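Local coordinates for CoA transferase (Mycobacterium tuberculosis, PDB 5YIY), which probably transfers coenzyme A in fatty acid metabolism and binds fatty acyl-CoAs of varying chain length, palmitoyl-CoA most tightly, at residues Y276-P281 and E307-S312. The protein carries 1 engineered substitution. Sequence-based numbering, arbitrary orientation.
Sequences YLIGRP and ELALAS
Ile278 meets helix 299-310 with both its backbone and its side chain: its CB lies 4.1 Å from Ala309 CB, and the same methyl sits 3.8 Å from Ile278 O. The isoleucine has CG2 anti to its own carbonyl carbon, and that branch reaches Leu310 CD2 at 4.2 Å, the two side chains slanting across one another. Trp318 of helix 315-324 touches both segments: its side chain packs on Ile278, and Trp318 NE1 is hydrogen-bonded to Leu310 O. At Gly279 the chain leaves helix 268-277 through a Schellman motif, with positive phi (75°) and Gly279 N bonded to Tyr276 O at 3.1 Å. The contact thus joins the C-terminal end of that helix to the C-terminal part of helix 299-310, in the small domain of this family III CoA transferase and away from the inferred nucleophile position, an engineered alanine here. Past the turn, Arg280 lays its aliphatic stem against Ala309, CG 3.7 Å from Ala309 CB, which places the alanine methyl against both Ile278 and Arg280. Bends at chi2 and chi3 (-71° and -51°) fold the arginine chain, and its NH1 comes to 4.0 Å from Leu308 CD2, the leucine running nearly perpendicular to it. Arg280 NH2 forms salt bridges with Asp282 and Glu305, acids that probably offset its charge.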
ATOM      1  N   TYR A 276      18.560 -26.859 -13.601  1.00 31.71           N
ATOM      2  CA  TYR A 276      19.830 -27.523 -13.341  1.00 38.29           C
ATOM      3  C   TYR A 276      19.949 -27.962 -11.885  1.00 34.85           C
ATOM      4  O   TYR A 276      20.385 -29.077 -11.596  1.00 32.81           O
ATOM      5  CB  TYR A 276      20.997 -26.603 -13.707  1.00 45.03           C
ATOM      6  CG  TYR A 276      22.330 -27.051 -13.150  1.00 56.48           C
ATOM      7  CD1 TYR A 276      23.032 -28.101 -13.729  1.00 63.25           C
ATOM      8  CD2 TYR A 276      22.891 -26.420 -12.045  1.00 59.17           C
ATOM      9  CE1 TYR A 276      24.250 -28.513 -13.221  1.00 67.28           C
ATOM     10  CE2 TYR A 276      24.108 -26.825 -11.532  1.00 64.38           C
ATOM     11  CZ  TYR A 276      24.783 -27.871 -12.124  1.00 69.21           C
ATOM     12  OH  TYR A 276      25.995 -28.278 -11.616  1.00 76.31           O
ATOM     13  N   LEU A 277      19.559 -27.076 -10.973  1.00 33.69           N
ATOM     14  CA  LEU A 277      19.666 -27.339  -9.542  1.00 32.42           C
ATOM     15  C   LEU A 277      18.758 -28.477  -9.083  1.00 35.58           C
ATOM     16  O   LEU A 277      19.093 -29.208  -8.150  1.00 38.06           O
ATOM     17  CB  LEU A 277      19.355 -26.069  -8.747  1.00 32.21           C
ATOM     18  CG  LEU A 277      20.389 -24.946  -8.871  1.00 32.85           C
ATOM     19  CD1 LEU A 277      19.904 -23.683  -8.180  1.00 29.26           C
ATOM     20  CD2 LEU A 277      21.731 -25.389  -8.309  1.00 30.73           C
ATOM     21  N   ILE A 278      17.608 -28.626  -9.733  1.00 29.87           N
ATOM     22  CA  ILE A 278      16.666 -29.680  -9.365  1.00 33.86           C
ATOM     23  C   ILE A 278      16.905 -30.954 -10.168  1.00 38.74           C
ATOM     24  O   ILE A 278      16.183 -31.939 -10.012  1.00 40.05           O
ATOM     25  CB  ILE A 278      15.209 -29.229  -9.564  1.00 31.62           C
ATOM     26  CG1 ILE A 278      14.925 -28.980 -11.047  1.00 33.16           C
ATOM     27  CG2 ILE A 278      14.917 -27.988  -8.732  1.00 33.21           C
ATOM     28  CD1 ILE A 278      13.611 -28.277 -11.310  1.00 32.04           C
ATOM     29  N   GLY A 279      17.921 -30.931 -11.025  1.00 39.01           N
ATOM     30  CA  GLY A 279      18.297 -32.104 -11.792  1.00 38.54           C
ATOM     31  C   GLY A 279      17.354 -32.427 -12.937  1.00 40.30           C
ATOM     32  O   GLY A 279      17.123 -33.596 -13.244  1.00 41.87           O
ATOM     33  N   ARG A 280      16.809 -31.394 -13.571  1.00 40.01           N
ATOM     34  CA  ARG A 280      15.906 -31.587 -14.704  1.00 40.04           C
ATOM     35  C   ARG A 280      16.298 -30.741 -15.916  1.00 41.63           C
ATOM     36  O   ARG A 280      15.608 -29.777 -16.249  1.00 43.30           O
ATOM     37  CB  ARG A 280      14.465 -31.268 -14.300  1.00 38.61           C
ATOM     38  CG  ARG A 280      13.917 -32.142 -13.183  1.00 37.93           C
ATOM     39  CD  ARG A 280      13.670 -33.562 -13.666  1.00 40.19           C
ATOM     40  NE  ARG A 280      12.885 -33.591 -14.896  1.00 46.34           N
ATOM     41  CZ  ARG A 280      11.562 -33.714 -14.937  1.00 46.61           C
ATOM     42  NH1 ARG A 280      10.868 -33.819 -13.812  1.00 42.18           N
ATOM     43  NH2 ARG A 280      10.932 -33.732 -16.104  1.00 47.87           N
ATOM     44  N   PRO A 281      17.407 -31.101 -16.584  1.00 42.25           N
ATOM     45  CA  PRO A 281      17.869 -30.372 -17.772  1.00 45.17           C
ATOM     46  C   PRO A 281      16.909 -30.504 -18.952  1.00 50.11           C
ATOM     47  O   PRO A 281      16.907 -29.652 -19.841  1.00 54.18           O
ATOM     48  CB  PRO A 281      19.215 -31.037 -18.096  1.00 43.71           C
ATOM     49  CG  PRO A 281      19.596 -31.790 -16.859  1.00 42.33           C
ATOM     50  CD  PRO A 281      18.304 -32.220 -16.251  1.00 40.99           C
ATOM     51  N   GLU A 307       7.256 -30.369  -9.088  1.00 36.12           N
ATOM     52  CA  GLU A 307       6.992 -30.998  -7.799  1.00 36.77           C
ATOM     53  C   GLU A 307       7.496 -32.437  -7.755  1.00 38.72           C
ATOM     54  O   GLU A 307       7.801 -32.963  -6.684  1.00 37.82           O
ATOM     55  CB  GLU A 307       5.497 -30.951  -7.481  1.00 34.08           C
ATOM     56  CG  GLU A 307       5.010 -29.576  -7.055  1.00 47.67           C
ATOM     57  CD  GLU A 307       3.536 -29.555  -6.712  1.00 52.01           C
ATOM     58  OE1 GLU A 307       2.841 -30.552  -7.003  1.00 57.11           O
ATOM     59  OE2 GLU A 307       3.071 -28.541  -6.151  1.00 50.11           O
ATOM     60  N   LEU A 308       7.576 -33.072  -8.920  1.00 39.42           N
ATOM     61  CA  LEU A 308       8.154 -34.407  -9.021  1.00 40.11           C
ATOM     62  C   LEU A 308       9.633 -34.364  -8.648  1.00 39.90           C
ATOM     63  O   LEU A 308      10.142 -35.256  -7.970  1.00 42.03           O
ATOM     64  CB  LEU A 308       7.970 -34.973 -10.430  1.00 39.94           C
ATOM     65  CG  LEU A 308       8.599 -36.340 -10.710  1.00 40.17           C
ATOM     66  CD1 LEU A 308       7.880 -37.433  -9.935  1.00 39.96           C
ATOM     67  CD2 LEU A 308       8.592 -36.644 -12.201  1.00 39.94           C
ATOM     68  N   ALA A 309      10.315 -33.315  -9.095  1.00 35.01           N
ATOM     69  CA  ALA A 309      11.735 -33.139  -8.811  1.00 35.55           C
ATOM     70  C   ALA A 309      11.961 -32.655  -7.382  1.00 38.24           C
ATOM     71  O   ALA A 309      12.935 -33.038  -6.734  1.00 40.77           O
ATOM     72  CB  ALA A 309      12.356 -32.166  -9.803  1.00 31.78           C
ATOM     73  N   LEU A 310      11.059 -31.806  -6.897  1.00 35.52           N
ATOM     74  CA  LEU A 310      11.176 -31.239  -5.556  1.00 35.03           C
ATOM     75  C   LEU A 310      10.845 -32.252  -4.461  1.00 37.36           C
ATOM     76  O   LEU A 310      11.025 -31.975  -3.276  1.00 35.63           O
ATOM     77  CB  LEU A 310      10.272 -30.013  -5.418  1.00 32.74           C
ATOM     78  CG  LEU A 310      10.665 -28.787  -6.245  1.00 30.42           C
ATOM     79  CD1 LEU A 310       9.578 -27.729  -6.182  1.00 28.23           C
ATOM     80  CD2 LEU A 310      11.995 -28.222  -5.768  1.00 26.98           C
ATOM     81  N   ALA A 311      10.360 -33.422  -4.863  1.00 39.19           N
ATOM     82  CA  ALA A 311      10.007 -34.477  -3.919  1.00 39.48           C
ATOM     83  C   ALA A 311      11.239 -35.062  -3.232  1.00 42.10           C
ATOM     84  O   ALA A 311      11.129 -35.721  -2.198  1.00 40.45           O
ATOM     85  CB  ALA A 311       9.227 -35.575  -4.626  1.00 35.77           C
ATOM     86  N   SER A 312      12.408 -34.821  -3.817  1.00 45.59           N
ATOM     87  CA  SER A 312      13.659 -35.364  -3.298  1.00 47.41           C
ATOM     88  C   SER A 312      14.056 -34.771  -1.948  1.00 47.02           C
ATOM     89  O   SER A 312      14.563 -35.479  -1.078  1.00 48.84           O
ATOM     90  CB  SER A 312      14.789 -35.135  -4.307  1.00 48.70           C
ATOM     91  OG  SER A 312      14.547 -35.836  -5.514  1.00 55.25           O
TER